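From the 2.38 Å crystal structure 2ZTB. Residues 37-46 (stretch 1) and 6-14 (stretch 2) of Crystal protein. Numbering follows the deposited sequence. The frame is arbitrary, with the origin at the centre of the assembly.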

# COMPACT_ATOMS: atom_id res chain seq x y z
N GLY A 37 -12.76 -35.12 9.72
CA GLY A 37 -12.41 -34.01 8.86
C GLY A 37 -12.94 -32.69 9.38
O GLY A 37 -13.74 -32.67 10.32
N ILE A 38 -12.51 -31.61 8.74
CA ILE A 38 -12.89 -30.24 9.13
C ILE A 38 -13.31 -29.48 7.87
O ILE A 38 -13.10 -29.97 6.77
CB ILE A 38 -11.75 -29.50 9.91
CG1 ILE A 38 -10.51 -29.27 9.02
CG2 ILE A 38 -11.44 -30.23 11.27
CD1 ILE A 38 -9.44 -28.33 9.60
N ALA A 39 -13.90 -28.31 8.04
CA ALA A 39 -14.49 -27.57 6.95
C ALA A 39 -14.48 -26.07 7.22
O ALA A 39 -14.60 -25.64 8.36
CB ALA A 39 -15.90 -28.05 6.67
N LEU A 40 -14.32 -25.29 6.15
CA LEU A 40 -14.30 -23.84 6.19
C LEU A 40 -14.94 -23.38 4.92
O LEU A 40 -14.47 -23.72 3.83
CB LEU A 40 -12.85 -23.33 6.27
CG LEU A 40 -12.52 -21.84 6.29
CD1 LEU A 40 -13.13 -21.14 7.51
CD2 LEU A 40 -11.02 -21.65 6.26
N ASN A 41 -16.01 -22.60 5.05
CA ASN A 41 -16.70 -22.06 3.87
C ASN A 41 -16.92 -23.15 2.81
O ASN A 41 -17.66 -24.11 3.07
CB ASN A 41 -15.95 -20.83 3.34
CG ASN A 41 -15.80 -19.74 4.39
OD1 ASN A 41 -16.78 -19.34 5.01
ND2 ASN A 41 -14.58 -19.25 4.60
N ASN A 42 -16.26 -23.05 1.65
CA ASN A 42 -16.41 -24.07 0.59
C ASN A 42 -15.30 -25.13 0.46
O ASN A 42 -15.24 -25.87 -0.53
CB ASN A 42 -16.70 -23.41 -0.77
CG ASN A 42 -18.07 -22.77 -0.81
OD1 ASN A 42 -18.15 -21.48 -0.72
ND2 ASN A 42 -19.18 -23.66 -0.96
N GLU A 43 -14.45 -25.23 1.49
CA GLU A 43 -13.33 -26.17 1.51
C GLU A 43 -13.48 -27.15 2.66
O GLU A 43 -14.20 -26.89 3.62
CB GLU A 43 -12.02 -25.43 1.72
CG GLU A 43 -11.62 -24.41 0.68
CD GLU A 43 -10.58 -23.47 1.24
OE1 GLU A 43 -10.97 -22.59 2.05
OE2 GLU A 43 -9.39 -23.60 0.87
N THR A 44 -12.77 -28.27 2.56
CA THR A 44 -12.70 -29.27 3.60
C THR A 44 -11.24 -29.64 3.78
O THR A 44 -10.41 -29.36 2.91
CB THR A 44 -13.49 -30.56 3.23
OG1 THR A 44 -12.82 -31.26 2.17
CG2 THR A 44 -14.92 -30.25 2.83
N TYR A 45 -10.91 -30.27 4.91
CA TYR A 45 -9.59 -30.82 5.14
C TYR A 45 -9.72 -32.20 5.81
O TYR A 45 -10.71 -32.46 6.51
CB TYR A 45 -8.74 -29.87 6.00
CG TYR A 45 -7.34 -29.62 5.45
CD1 TYR A 45 -7.08 -28.54 4.60
CD2 TYR A 45 -6.28 -30.46 5.78
CE1 TYR A 45 -5.79 -28.31 4.10
CE2 TYR A 45 -5.01 -30.25 5.28
CZ TYR A 45 -4.77 -29.18 4.46
OH TYR A 45 -3.49 -28.99 4.00
N PHE A 46 -8.74 -33.06 5.56
CA PHE A 46 -8.71 -34.43 6.08
C PHE A 46 -9.89 -35.27 5.56
O PHE A 46 -10.38 -35.01 4.47
CB PHE A 46 -8.59 -34.47 7.63
CG PHE A 46 -7.57 -33.50 8.18
CD1 PHE A 46 -7.97 -32.34 8.84
CD2 PHE A 46 -6.20 -33.73 8.02
CE1 PHE A 46 -7.04 -31.44 9.34
CE2 PHE A 46 -5.26 -32.83 8.52
CZ PHE A 46 -5.69 -31.68 9.19
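Stretch 2, residues 6-14: EYLMFNELS

Stretch 2 packs against a β-hairpin as an irregular segment that plants one aromatic ring, Phe 10, on the hairpin and fastens the flanking backbone with a few polar contacts. Stretch 1 forms the hairpin: strands 37-40 and 43-46 pair through backbone hydrogen bonds and are joined by a type II' turn from Leu 40 to Glu 43. Stretch 2 leaves a strand at Tyr 7, passes the turn in extended conformation through Leu 8 and Met 9, and enters a 3-10 segment at Phe 10. The CA atoms of Tyr 7 and Asn 41 are 7.0 Å apart, those of Met 9 and Leu 40 7.2 Å, so from Tyr 7 to Phe 10, whose ring reaches Ile 38 and Tyr 45, the chain runs from the turn toward the body of the hairpin.

Phe 10 suits the centre because a flat, apolar ring can be packed on both faces. Leu 40 CB covers one face, 3.6 Å from Phe 10 CE1; on the opposite face the Tyr 45 ring presents its edge, with Tyr 45 CD1 3.9 Å from Phe 10 CG and the planes at 56°. Glu 43 CB lies at the ring's edge, 3.5 Å from Phe 10 CD1, and Ile 38 CD1 approaches Phe 10 CE2 to 3.6 Å. Leu 40 CD2 also lies 4.2 Å from Leu 13 CD1.

Polar side chains serve the backbone of stretch 2 where it lacks regular strand pairing with the hairpin. Asn 41, whose amide can donate, gives a hydrogen bond from ND2 to Leu 8 O at 2.8 Å, while its CB lies over one face of the Tyr 7 ring. Glu 43 OE1 accepts a weak hydrogen bond from Phe 10 N at 3.3 Å. Glu 43 OE2 accepts from water 1 at 2.7 Å, and that water's oxygen accepts from Asn 11 N at 3.0 Å.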

# COMPACT_ATOMS: atom_id res chain seq x y z
N GLU A 6 -14.22 -10.78 3.16
CA GLU A 6 -14.19 -11.94 2.29
C GLU A 6 -13.99 -13.22 3.08
O GLU A 6 -13.69 -13.18 4.27
CB GLU A 6 -13.15 -11.77 1.16
CG GLU A 6 -11.77 -11.30 1.59
CD GLU A 6 -10.82 -11.12 0.40
OE1 GLU A 6 -9.95 -12.00 0.20
OE2 GLU A 6 -10.94 -10.09 -0.31
N TYR A 7 -14.16 -14.35 2.40
CA TYR A 7 -13.98 -15.65 2.99
C TYR A 7 -12.55 -15.84 3.49
O TYR A 7 -11.58 -15.35 2.90
CB TYR A 7 -14.33 -16.76 2.00
CG TYR A 7 -15.82 -16.93 1.72
CD1 TYR A 7 -16.78 -16.64 2.70
CD2 TYR A 7 -16.25 -17.40 0.49
CE1 TYR A 7 -18.15 -16.81 2.44
CE2 TYR A 7 -17.61 -17.58 0.22
CZ TYR A 7 -18.56 -17.28 1.20
OH TYR A 7 -19.91 -17.45 0.91
N LEU A 8 -12.44 -16.55 4.61
CA LEU A 8 -11.15 -17.01 5.09
C LEU A 8 -10.87 -18.33 4.36
O LEU A 8 -11.79 -19.14 4.14
CB LEU A 8 -11.19 -17.19 6.61
CG LEU A 8 -9.88 -17.62 7.31
CD1 LEU A 8 -8.84 -16.49 7.31
CD2 LEU A 8 -10.18 -18.10 8.75
N MET A 9 -9.63 -18.52 3.94
CA MET A 9 -9.24 -19.72 3.22
C MET A 9 -8.30 -20.58 4.08
O MET A 9 -7.66 -20.06 4.99
CB MET A 9 -8.57 -19.34 1.90
CG MET A 9 -9.38 -18.36 1.01
SD MET A 9 -10.88 -19.12 0.33
CE MET A 9 -10.20 -20.26 -0.88
N PHE A 10 -8.22 -21.88 3.79
CA PHE A 10 -7.31 -22.78 4.51
C PHE A 10 -5.83 -22.41 4.37
O PHE A 10 -5.04 -22.65 5.30
CB PHE A 10 -7.53 -24.25 4.13
CG PHE A 10 -8.60 -24.95 4.96
CD1 PHE A 10 -9.76 -25.41 4.36
CD2 PHE A 10 -8.43 -25.15 6.32
CE1 PHE A 10 -10.75 -26.05 5.11
CE2 PHE A 10 -9.41 -25.79 7.08
CZ PHE A 10 -10.57 -26.23 6.47
N ASN A 11 -5.45 -21.83 3.22
CA ASN A 11 -4.06 -21.47 2.96
C ASN A 11 -3.64 -20.17 3.63
O ASN A 11 -2.51 -19.71 3.48
CB ASN A 11 -3.70 -21.52 1.46
CG ASN A 11 -4.34 -20.39 0.61
OD1 ASN A 11 -3.97 -20.22 -0.55
ND2 ASN A 11 -5.27 -19.63 1.17
N GLU A 12 -4.56 -19.60 4.40
CA GLU A 12 -4.35 -18.37 5.17
C GLU A 12 -4.35 -18.61 6.68
O GLU A 12 -4.20 -17.65 7.44
CB GLU A 12 -5.50 -17.40 4.92
CG GLU A 12 -5.52 -16.76 3.59
CD GLU A 12 -6.68 -15.81 3.49
OE1 GLU A 12 -6.41 -14.59 3.55
OE2 GLU A 12 -7.83 -16.28 3.40
N LEU A 13 -4.59 -19.85 7.10
CA LEU A 13 -4.60 -20.20 8.53
C LEU A 13 -3.32 -19.81 9.26
O LEU A 13 -3.36 -19.38 10.40
CB LEU A 13 -4.95 -21.68 8.71
CG LEU A 13 -6.43 -21.94 9.10
CD1 LEU A 13 -7.46 -21.06 8.39
CD2 LEU A 13 -6.81 -23.42 9.03
N SER A 14 -2.18 -19.93 8.57
CA SER A 14 -0.89 -19.45 9.08
C SER A 14 -0.89 -17.97 9.43
O SER A 14 -0.13 -17.54 10.30
CB SER A 14 0.21 -19.74 8.07
OG SER A 14 -0.05 -19.05 6.86
O HOH W 1 -6.86 -22.66 0.69